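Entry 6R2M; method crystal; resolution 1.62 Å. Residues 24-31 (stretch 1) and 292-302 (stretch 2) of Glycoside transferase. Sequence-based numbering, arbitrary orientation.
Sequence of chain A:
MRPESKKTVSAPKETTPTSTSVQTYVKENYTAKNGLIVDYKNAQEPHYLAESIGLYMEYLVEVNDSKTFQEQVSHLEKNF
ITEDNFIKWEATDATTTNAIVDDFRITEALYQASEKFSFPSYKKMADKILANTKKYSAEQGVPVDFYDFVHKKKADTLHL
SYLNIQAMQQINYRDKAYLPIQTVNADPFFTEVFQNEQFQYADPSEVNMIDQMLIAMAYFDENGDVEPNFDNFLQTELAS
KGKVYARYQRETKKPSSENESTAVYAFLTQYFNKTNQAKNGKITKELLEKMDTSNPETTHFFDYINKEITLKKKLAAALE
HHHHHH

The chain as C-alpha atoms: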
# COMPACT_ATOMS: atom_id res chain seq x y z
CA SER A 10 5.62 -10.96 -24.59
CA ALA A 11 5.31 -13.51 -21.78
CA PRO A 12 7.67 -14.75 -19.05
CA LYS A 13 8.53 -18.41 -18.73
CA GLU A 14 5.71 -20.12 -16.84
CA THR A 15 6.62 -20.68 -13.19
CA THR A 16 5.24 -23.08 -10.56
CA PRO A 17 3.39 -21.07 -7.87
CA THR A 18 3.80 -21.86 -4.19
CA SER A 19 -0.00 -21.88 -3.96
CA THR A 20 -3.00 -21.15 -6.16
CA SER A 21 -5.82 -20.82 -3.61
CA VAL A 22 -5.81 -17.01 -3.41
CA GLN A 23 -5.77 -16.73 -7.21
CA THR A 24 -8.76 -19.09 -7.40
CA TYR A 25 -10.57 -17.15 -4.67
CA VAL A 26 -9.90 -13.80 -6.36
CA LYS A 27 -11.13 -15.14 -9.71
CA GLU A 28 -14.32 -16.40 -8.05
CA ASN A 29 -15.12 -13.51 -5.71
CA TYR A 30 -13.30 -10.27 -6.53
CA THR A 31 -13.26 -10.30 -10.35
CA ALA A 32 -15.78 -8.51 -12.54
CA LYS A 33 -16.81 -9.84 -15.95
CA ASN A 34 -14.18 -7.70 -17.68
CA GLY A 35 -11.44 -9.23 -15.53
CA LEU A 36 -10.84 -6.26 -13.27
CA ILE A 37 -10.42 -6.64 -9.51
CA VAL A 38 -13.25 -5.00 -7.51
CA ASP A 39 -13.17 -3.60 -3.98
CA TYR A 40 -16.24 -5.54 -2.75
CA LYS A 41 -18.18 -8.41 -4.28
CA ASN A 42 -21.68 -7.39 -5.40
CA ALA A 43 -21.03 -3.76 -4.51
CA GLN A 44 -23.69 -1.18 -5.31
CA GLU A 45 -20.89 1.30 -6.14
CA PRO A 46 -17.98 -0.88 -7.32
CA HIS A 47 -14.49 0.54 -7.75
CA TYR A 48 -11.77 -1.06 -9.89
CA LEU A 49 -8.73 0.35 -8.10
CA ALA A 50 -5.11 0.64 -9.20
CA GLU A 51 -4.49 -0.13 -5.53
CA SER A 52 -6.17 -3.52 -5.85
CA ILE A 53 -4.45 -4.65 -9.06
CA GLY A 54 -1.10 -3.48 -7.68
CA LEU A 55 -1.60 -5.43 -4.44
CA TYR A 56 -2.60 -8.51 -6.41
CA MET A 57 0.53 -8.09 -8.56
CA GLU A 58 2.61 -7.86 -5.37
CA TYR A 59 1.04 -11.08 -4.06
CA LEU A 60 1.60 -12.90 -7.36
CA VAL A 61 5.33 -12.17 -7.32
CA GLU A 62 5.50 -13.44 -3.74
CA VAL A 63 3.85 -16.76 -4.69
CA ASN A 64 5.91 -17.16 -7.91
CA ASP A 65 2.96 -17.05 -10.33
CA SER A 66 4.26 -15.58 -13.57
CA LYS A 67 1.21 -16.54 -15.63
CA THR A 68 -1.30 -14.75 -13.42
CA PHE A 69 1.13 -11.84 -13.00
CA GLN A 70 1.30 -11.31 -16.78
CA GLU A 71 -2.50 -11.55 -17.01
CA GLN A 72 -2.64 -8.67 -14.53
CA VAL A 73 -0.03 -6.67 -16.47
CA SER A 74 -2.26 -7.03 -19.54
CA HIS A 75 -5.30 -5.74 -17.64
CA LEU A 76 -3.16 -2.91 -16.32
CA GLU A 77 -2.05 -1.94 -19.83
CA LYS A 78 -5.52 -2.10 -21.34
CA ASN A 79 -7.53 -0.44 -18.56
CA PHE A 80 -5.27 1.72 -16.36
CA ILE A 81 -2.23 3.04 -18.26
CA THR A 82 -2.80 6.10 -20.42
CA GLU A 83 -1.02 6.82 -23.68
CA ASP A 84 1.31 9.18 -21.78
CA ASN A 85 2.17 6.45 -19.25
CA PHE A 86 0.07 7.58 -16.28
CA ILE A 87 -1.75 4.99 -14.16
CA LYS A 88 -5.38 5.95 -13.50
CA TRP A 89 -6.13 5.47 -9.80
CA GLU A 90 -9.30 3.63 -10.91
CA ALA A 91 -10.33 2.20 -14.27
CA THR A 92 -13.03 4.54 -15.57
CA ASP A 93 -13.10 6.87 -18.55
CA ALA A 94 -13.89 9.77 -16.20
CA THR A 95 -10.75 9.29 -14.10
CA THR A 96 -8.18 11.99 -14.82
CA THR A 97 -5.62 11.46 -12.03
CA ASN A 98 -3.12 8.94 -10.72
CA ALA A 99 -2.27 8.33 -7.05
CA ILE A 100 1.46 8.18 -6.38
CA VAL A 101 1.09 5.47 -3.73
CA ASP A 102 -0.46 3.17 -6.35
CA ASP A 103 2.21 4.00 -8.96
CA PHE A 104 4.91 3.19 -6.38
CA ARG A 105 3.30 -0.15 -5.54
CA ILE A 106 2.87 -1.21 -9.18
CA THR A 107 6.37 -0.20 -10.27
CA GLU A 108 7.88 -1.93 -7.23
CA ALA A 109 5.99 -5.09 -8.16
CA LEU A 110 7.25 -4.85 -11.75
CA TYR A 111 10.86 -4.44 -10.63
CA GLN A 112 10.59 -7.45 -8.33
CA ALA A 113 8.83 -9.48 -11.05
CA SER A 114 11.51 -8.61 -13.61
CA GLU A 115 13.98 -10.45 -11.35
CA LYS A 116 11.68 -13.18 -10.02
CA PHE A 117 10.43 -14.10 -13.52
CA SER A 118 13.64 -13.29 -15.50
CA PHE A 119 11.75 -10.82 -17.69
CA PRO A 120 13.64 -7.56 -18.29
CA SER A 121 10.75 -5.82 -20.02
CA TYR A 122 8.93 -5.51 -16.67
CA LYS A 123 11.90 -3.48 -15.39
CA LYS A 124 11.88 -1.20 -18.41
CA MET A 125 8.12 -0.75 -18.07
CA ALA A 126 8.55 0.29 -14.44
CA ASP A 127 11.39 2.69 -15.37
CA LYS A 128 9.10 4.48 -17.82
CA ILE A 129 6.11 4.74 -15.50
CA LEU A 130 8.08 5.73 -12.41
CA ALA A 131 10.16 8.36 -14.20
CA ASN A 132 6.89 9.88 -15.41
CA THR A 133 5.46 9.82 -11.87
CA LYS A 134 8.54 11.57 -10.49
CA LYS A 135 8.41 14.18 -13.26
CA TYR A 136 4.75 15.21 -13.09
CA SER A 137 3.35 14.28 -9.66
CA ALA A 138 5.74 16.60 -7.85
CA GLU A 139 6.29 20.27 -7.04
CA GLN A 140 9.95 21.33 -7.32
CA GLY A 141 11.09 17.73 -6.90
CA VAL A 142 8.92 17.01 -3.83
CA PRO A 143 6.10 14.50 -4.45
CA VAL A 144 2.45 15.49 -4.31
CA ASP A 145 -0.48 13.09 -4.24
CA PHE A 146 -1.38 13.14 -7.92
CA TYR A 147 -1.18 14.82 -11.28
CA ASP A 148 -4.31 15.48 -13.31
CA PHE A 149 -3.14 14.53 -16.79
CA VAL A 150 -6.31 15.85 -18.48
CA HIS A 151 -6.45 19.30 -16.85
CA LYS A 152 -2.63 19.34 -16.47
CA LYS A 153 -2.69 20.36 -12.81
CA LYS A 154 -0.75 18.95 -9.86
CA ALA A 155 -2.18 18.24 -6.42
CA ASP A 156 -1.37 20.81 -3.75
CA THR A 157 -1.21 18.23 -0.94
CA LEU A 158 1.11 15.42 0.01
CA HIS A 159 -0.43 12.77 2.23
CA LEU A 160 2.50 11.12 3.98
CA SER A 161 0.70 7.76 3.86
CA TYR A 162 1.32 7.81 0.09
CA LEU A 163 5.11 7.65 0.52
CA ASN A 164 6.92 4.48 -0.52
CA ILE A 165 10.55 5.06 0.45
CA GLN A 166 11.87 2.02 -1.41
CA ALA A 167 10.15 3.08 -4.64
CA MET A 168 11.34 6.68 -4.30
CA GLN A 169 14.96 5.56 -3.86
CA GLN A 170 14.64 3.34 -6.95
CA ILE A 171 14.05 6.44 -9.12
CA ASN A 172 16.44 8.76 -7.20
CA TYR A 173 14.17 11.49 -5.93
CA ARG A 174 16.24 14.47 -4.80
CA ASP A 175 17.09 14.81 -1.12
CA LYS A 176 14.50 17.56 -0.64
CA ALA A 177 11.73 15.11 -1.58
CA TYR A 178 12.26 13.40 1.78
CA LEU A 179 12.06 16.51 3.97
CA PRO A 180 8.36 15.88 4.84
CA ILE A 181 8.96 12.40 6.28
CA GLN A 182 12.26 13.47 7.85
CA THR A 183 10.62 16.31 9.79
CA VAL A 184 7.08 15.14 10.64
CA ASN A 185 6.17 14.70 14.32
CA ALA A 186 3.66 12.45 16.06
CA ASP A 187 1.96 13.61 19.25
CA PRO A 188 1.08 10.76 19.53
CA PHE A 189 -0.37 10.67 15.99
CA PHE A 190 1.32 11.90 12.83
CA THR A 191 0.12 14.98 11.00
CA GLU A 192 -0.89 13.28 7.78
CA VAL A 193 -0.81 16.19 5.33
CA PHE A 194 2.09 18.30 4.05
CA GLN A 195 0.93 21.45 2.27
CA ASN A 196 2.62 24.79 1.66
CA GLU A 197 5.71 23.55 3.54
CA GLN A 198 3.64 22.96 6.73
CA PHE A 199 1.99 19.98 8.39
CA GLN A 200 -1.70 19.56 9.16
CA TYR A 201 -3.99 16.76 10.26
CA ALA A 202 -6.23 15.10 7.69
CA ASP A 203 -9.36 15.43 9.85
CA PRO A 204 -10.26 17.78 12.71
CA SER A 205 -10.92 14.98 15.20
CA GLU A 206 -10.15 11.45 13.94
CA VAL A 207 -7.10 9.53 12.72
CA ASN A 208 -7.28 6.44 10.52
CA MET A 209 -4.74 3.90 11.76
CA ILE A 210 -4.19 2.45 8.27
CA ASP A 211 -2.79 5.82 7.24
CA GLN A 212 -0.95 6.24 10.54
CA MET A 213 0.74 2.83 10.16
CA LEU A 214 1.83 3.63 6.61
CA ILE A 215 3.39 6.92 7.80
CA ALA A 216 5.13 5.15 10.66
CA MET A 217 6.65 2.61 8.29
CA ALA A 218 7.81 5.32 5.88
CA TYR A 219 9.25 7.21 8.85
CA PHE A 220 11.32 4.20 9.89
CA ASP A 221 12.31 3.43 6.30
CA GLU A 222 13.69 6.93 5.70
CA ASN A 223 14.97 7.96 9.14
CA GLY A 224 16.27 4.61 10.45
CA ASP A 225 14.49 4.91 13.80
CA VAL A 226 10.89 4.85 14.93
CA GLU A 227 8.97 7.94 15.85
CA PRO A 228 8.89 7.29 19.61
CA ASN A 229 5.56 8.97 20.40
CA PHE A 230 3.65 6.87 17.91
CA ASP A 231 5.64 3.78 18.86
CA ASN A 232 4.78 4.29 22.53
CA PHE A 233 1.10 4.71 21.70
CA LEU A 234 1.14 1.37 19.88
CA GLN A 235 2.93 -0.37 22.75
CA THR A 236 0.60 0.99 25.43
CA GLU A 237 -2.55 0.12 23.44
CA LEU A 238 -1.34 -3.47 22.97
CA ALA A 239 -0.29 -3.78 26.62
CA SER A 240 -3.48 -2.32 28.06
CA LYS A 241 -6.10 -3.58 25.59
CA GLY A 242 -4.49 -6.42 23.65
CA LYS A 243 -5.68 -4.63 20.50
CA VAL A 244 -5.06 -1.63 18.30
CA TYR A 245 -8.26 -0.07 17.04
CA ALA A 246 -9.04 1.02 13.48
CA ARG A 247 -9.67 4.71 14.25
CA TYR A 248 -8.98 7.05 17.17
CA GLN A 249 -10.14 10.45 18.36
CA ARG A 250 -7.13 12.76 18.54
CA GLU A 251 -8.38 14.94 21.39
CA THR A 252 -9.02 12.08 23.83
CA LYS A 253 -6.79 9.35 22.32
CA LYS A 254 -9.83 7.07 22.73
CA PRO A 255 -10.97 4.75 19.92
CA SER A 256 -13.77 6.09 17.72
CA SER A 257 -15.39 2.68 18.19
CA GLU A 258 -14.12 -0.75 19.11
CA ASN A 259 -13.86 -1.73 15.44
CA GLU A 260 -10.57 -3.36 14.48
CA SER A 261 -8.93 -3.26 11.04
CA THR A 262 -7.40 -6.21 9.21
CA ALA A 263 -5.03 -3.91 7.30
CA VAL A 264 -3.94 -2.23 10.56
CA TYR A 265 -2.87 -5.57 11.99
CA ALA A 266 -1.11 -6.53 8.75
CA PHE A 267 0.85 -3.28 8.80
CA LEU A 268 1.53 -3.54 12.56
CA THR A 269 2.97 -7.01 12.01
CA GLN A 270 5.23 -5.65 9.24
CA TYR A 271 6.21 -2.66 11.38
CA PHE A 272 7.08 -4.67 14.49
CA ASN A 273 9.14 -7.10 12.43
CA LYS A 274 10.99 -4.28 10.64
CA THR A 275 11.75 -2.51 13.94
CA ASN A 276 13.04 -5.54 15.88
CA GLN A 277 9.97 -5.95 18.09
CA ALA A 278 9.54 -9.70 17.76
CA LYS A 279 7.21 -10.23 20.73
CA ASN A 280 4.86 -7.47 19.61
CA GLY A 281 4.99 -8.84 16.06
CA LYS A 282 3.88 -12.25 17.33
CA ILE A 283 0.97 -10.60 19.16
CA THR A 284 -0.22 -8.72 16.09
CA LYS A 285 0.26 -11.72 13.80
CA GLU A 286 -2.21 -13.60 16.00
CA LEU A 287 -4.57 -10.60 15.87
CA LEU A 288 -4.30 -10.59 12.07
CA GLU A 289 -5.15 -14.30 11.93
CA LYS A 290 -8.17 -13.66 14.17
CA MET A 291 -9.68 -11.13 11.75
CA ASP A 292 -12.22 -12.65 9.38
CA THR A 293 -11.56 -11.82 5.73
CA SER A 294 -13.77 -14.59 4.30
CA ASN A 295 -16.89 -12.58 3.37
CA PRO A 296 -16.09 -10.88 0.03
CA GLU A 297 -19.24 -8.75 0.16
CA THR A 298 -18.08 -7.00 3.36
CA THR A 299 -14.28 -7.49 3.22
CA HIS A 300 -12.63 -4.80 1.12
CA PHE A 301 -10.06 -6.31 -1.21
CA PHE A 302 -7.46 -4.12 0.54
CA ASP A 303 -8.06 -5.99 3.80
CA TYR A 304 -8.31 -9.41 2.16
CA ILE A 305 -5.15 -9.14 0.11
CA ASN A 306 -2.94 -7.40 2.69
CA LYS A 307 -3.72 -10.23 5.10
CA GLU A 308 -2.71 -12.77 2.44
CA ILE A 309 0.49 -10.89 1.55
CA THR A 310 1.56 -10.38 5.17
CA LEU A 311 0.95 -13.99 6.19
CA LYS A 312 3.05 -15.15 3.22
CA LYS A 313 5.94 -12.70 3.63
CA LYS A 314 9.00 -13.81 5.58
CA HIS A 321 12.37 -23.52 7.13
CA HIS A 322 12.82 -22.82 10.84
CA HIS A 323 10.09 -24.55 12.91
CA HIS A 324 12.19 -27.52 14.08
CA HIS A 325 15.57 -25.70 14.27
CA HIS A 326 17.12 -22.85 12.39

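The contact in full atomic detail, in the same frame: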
# COMPACT_ATOMS: atom_id res chain seq x y z
N THR A 24 -7.44 -18.50 -7.16
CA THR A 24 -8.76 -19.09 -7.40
C THR A 24 -9.84 -18.30 -6.69
O THR A 24 -10.89 -18.01 -7.28
CB THR A 24 -8.76 -20.55 -6.93
OG1 THR A 24 -7.82 -21.28 -7.73
CG2 THR A 24 -10.14 -21.18 -7.08
N TYR A 25 -9.58 -17.90 -5.44
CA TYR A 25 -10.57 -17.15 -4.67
C TYR A 25 -10.80 -15.76 -5.27
O TYR A 25 -11.94 -15.29 -5.33
CB TYR A 25 -10.10 -17.04 -3.23
CG TYR A 25 -11.11 -16.40 -2.32
CD1 TYR A 25 -12.10 -17.16 -1.72
CD2 TYR A 25 -11.09 -15.03 -2.08
CE1 TYR A 25 -13.03 -16.59 -0.89
CE2 TYR A 25 -12.03 -14.43 -1.24
CZ TYR A 25 -13.00 -15.24 -0.64
OH TYR A 25 -13.95 -14.70 0.19
N VAL A 26 -9.74 -15.11 -5.75
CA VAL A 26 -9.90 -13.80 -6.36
C VAL A 26 -10.69 -13.91 -7.66
O VAL A 26 -11.58 -13.09 -7.93
CB VAL A 26 -8.52 -13.16 -6.58
CG1 VAL A 26 -8.64 -11.94 -7.52
CG2 VAL A 26 -7.93 -12.76 -5.22
N LYS A 27 -10.38 -14.91 -8.48
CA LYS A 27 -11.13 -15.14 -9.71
C LYS A 27 -12.62 -15.34 -9.41
O LYS A 27 -13.48 -14.85 -10.14
CB LYS A 27 -10.55 -16.34 -10.46
CG LYS A 27 -9.18 -16.03 -11.08
CD LYS A 27 -8.53 -17.26 -11.72
CE LYS A 27 -7.11 -16.95 -12.21
NZ LYS A 27 -6.33 -18.19 -12.41
N GLU A 28 -12.93 -16.06 -8.33
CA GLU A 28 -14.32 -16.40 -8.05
C GLU A 28 -15.08 -15.28 -7.34
O GLU A 28 -16.31 -15.20 -7.47
CB GLU A 28 -14.37 -17.69 -7.22
CG GLU A 28 -15.75 -18.06 -6.68
CD GLU A 28 -16.66 -18.65 -7.73
OE1 GLU A 28 -17.90 -18.62 -7.54
OE2 GLU A 28 -16.14 -19.15 -8.76
N ASN A 29 -14.40 -14.42 -6.60
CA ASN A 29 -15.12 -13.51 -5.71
C ASN A 29 -14.83 -12.04 -5.91
O ASN A 29 -15.68 -11.22 -5.57
CB ASN A 29 -14.82 -13.85 -4.25
CG ASN A 29 -15.37 -15.20 -3.87
OD1 ASN A 29 -16.57 -15.36 -3.68
ND2 ASN A 29 -14.49 -16.20 -3.77
N TYR A 30 -13.66 -11.67 -6.42
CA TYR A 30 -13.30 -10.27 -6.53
C TYR A 30 -13.06 -9.85 -7.97
O TYR A 30 -12.44 -8.81 -8.21
CB TYR A 30 -12.05 -9.97 -5.70
CG TYR A 30 -12.27 -9.86 -4.21
CD1 TYR A 30 -12.96 -8.79 -3.65
CD2 TYR A 30 -11.75 -10.83 -3.35
CE1 TYR A 30 -13.14 -8.69 -2.28
CE2 TYR A 30 -11.92 -10.73 -1.97
CZ TYR A 30 -12.61 -9.67 -1.45
OH TYR A 30 -12.77 -9.60 -0.08
N THR A 31 -13.52 -10.63 -8.95
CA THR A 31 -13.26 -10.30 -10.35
C THR A 31 -14.57 -10.01 -11.07
O THR A 31 -15.49 -10.84 -11.07
CB THR A 31 -12.50 -11.44 -11.04
OG1 THR A 31 -11.30 -11.71 -10.32
CG2 THR A 31 -12.09 -11.02 -12.43
N ASP A 292 -11.51 -11.84 10.36
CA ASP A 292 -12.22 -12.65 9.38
C ASP A 292 -12.27 -11.90 8.06
O ASP A 292 -12.93 -10.86 7.94
CB ASP A 292 -13.63 -12.99 9.89
CG ASP A 292 -14.40 -13.87 8.93
OD1 ASP A 292 -13.82 -14.37 7.94
OD2 ASP A 292 -15.61 -14.10 9.19
N THR A 293 -11.55 -12.41 7.06
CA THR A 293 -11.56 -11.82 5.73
C THR A 293 -12.33 -12.66 4.72
O THR A 293 -12.13 -12.50 3.51
CB THR A 293 -10.13 -11.59 5.22
OG1 THR A 293 -9.40 -12.83 5.23
CG2 THR A 293 -9.38 -10.56 6.07
N SER A 294 -13.21 -13.56 5.18
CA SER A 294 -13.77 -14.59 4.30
C SER A 294 -15.08 -14.19 3.63
O SER A 294 -15.55 -14.92 2.75
CB SER A 294 -13.97 -15.90 5.06
OG SER A 294 -14.94 -15.77 6.09
N ASN A 295 -15.67 -13.06 4.02
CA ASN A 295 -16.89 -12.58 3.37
C ASN A 295 -16.50 -11.54 2.34
O ASN A 295 -16.13 -10.42 2.72
CB ASN A 295 -17.85 -11.98 4.40
CG ASN A 295 -19.15 -11.50 3.79
OD1 ASN A 295 -19.22 -11.17 2.61
ND2 ASN A 295 -20.20 -11.45 4.60
N PRO A 296 -16.56 -11.84 1.04
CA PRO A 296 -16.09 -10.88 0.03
C PRO A 296 -17.08 -9.76 -0.22
O PRO A 296 -16.70 -8.77 -0.88
CB PRO A 296 -15.90 -11.74 -1.22
CG PRO A 296 -16.95 -12.81 -1.07
CD PRO A 296 -17.07 -13.08 0.42
N GLU A 297 -18.31 -9.87 0.28
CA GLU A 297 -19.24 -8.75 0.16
C GLU A 297 -18.93 -7.65 1.17
O GLU A 297 -19.20 -6.48 0.89
CB GLU A 297 -20.68 -9.23 0.34
CG GLU A 297 -21.17 -10.14 -0.77
CD GLU A 297 -22.64 -10.52 -0.62
OE1 GLU A 297 -23.14 -10.56 0.52
OE2 GLU A 297 -23.28 -10.78 -1.66
N THR A 298 -18.37 -7.99 2.33
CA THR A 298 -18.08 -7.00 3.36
C THR A 298 -16.60 -6.77 3.59
O THR A 298 -16.25 -5.79 4.27
CB THR A 298 -18.72 -7.40 4.69
OG1 THR A 298 -18.18 -8.65 5.14
CG2 THR A 298 -20.23 -7.50 4.55
N THR A 299 -15.72 -7.64 3.08
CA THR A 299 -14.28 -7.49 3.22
C THR A 299 -13.74 -6.77 1.99
O THR A 299 -13.69 -7.34 0.90
CB THR A 299 -13.59 -8.85 3.36
OG1 THR A 299 -14.17 -9.55 4.47
CG2 THR A 299 -12.10 -8.69 3.62
N HIS A 300 -13.31 -5.53 2.19
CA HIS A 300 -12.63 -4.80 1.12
C HIS A 300 -11.43 -5.60 0.65
O HIS A 300 -10.71 -6.20 1.45
CB HIS A 300 -12.20 -3.45 1.65
CG HIS A 300 -11.83 -2.46 0.60
ND1 HIS A 300 -10.72 -2.60 -0.21
CD2 HIS A 300 -12.39 -1.28 0.26
CE1 HIS A 300 -10.63 -1.56 -1.02
NE2 HIS A 300 -11.64 -0.75 -0.76
N PHE A 301 -11.22 -5.62 -0.67
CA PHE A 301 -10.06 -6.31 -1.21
C PHE A 301 -8.77 -5.89 -0.50
O PHE A 301 -7.88 -6.72 -0.28
CB PHE A 301 -9.95 -6.06 -2.71
CG PHE A 301 -8.92 -6.90 -3.37
CD1 PHE A 301 -9.16 -8.24 -3.63
CD2 PHE A 301 -7.68 -6.36 -3.71
CE1 PHE A 301 -8.18 -9.02 -4.24
CE2 PHE A 301 -6.71 -7.12 -4.32
CZ PHE A 301 -6.95 -8.46 -4.58
N PHE A 302 -8.65 -4.60 -0.16
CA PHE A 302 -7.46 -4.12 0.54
C PHE A 302 -7.19 -4.91 1.80
O PHE A 302 -6.04 -5.28 2.08
CB PHE A 302 -7.62 -2.64 0.89
CG PHE A 302 -6.36 -1.96 1.37
CD1 PHE A 302 -5.40 -1.50 0.47
CD2 PHE A 302 -6.16 -1.71 2.73
CE1 PHE A 302 -4.26 -0.82 0.92
CE2 PHE A 302 -5.04 -1.04 3.17
CZ PHE A 302 -4.09 -0.59 2.27
O HOH W 1 -13.39 -12.27 1.09

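Stretch 1 begins within a helix that starts earlier in the chain and includes Asn 29; Tyr 30 is the first residue to leave helical phi/psi, although Tyr 30 N still bonds to Val 26 O at 2.9 Å, and Thr 31 lies in loop. Stretch 2 is mostly loop and enters a helix at Phe 301. Its backbone turns back on itself where Thr 299 N donates to Asn 295 O at 2.8 Å, and His 300 caps the new helix, its ND1 accepting from Phe 302 N at 2.9 Å. The two backbones come nearest at Asn 29 and Pro 296, whose CA atoms lie 6.4 Å apart, so side chains fill the space between them. Together the stretches bury 389 Å².

Tyr 30 is the centre of the contact and the residue most covered by the opposite stretch. Its chi1 is m, and the buried ring is held between two apolar groups. Over one face Phe 301 presents its edge, with centroids 5.1 Å apart, planes at 76° and Tyr 30 CG 3.6 Å from Phe 301 CD1. Over the opposite face lies Pro 296, whose CB sits 4.3 Å from the ring centroid and 26° off the ring normal, a CH-pi contact. The hydroxyl at the ring's tip meets backbone: Tyr 30 OH donates to Thr 299 O at 2.6 Å, near the ring plane. A tyrosine suits this place because its faces pack against hydrocarbon while its one polar atom satisfies a carbonyl of the loop.

Phe 301, also buried, extends the apolar patch with its chi1 at t; its CE1 lies 3.9 Å from Val 26 CG2, so a branched aliphatic side chain and the tyrosine ring both meet the phenylalanine edge.

Tyr 25, one helical turn before Asn 29, reaches the earlier part of the loop. Its OH lies 3.5 Å from Pro 296 CD and 3.0 Å from Ser 294 O, near the ring plane; any hydrogen bond to that carbonyl is weak, and its proton has another acceptor within reach. Water 1 links the two tyrosines to the loop: its O is 2.7 Å from Tyr 25 OH, and it donates to Tyr 30 OH at 3.0 Å and to Thr 293 O at 2.7 Å.

Pro 296 thus touches both tyrosines, and its CG also approaches Asn 29 OD1 at 3.7 Å. The asparagine side chain is anchored within its own helix, Asn 29 ND2 donating to Tyr 25 O at 3.1 Å.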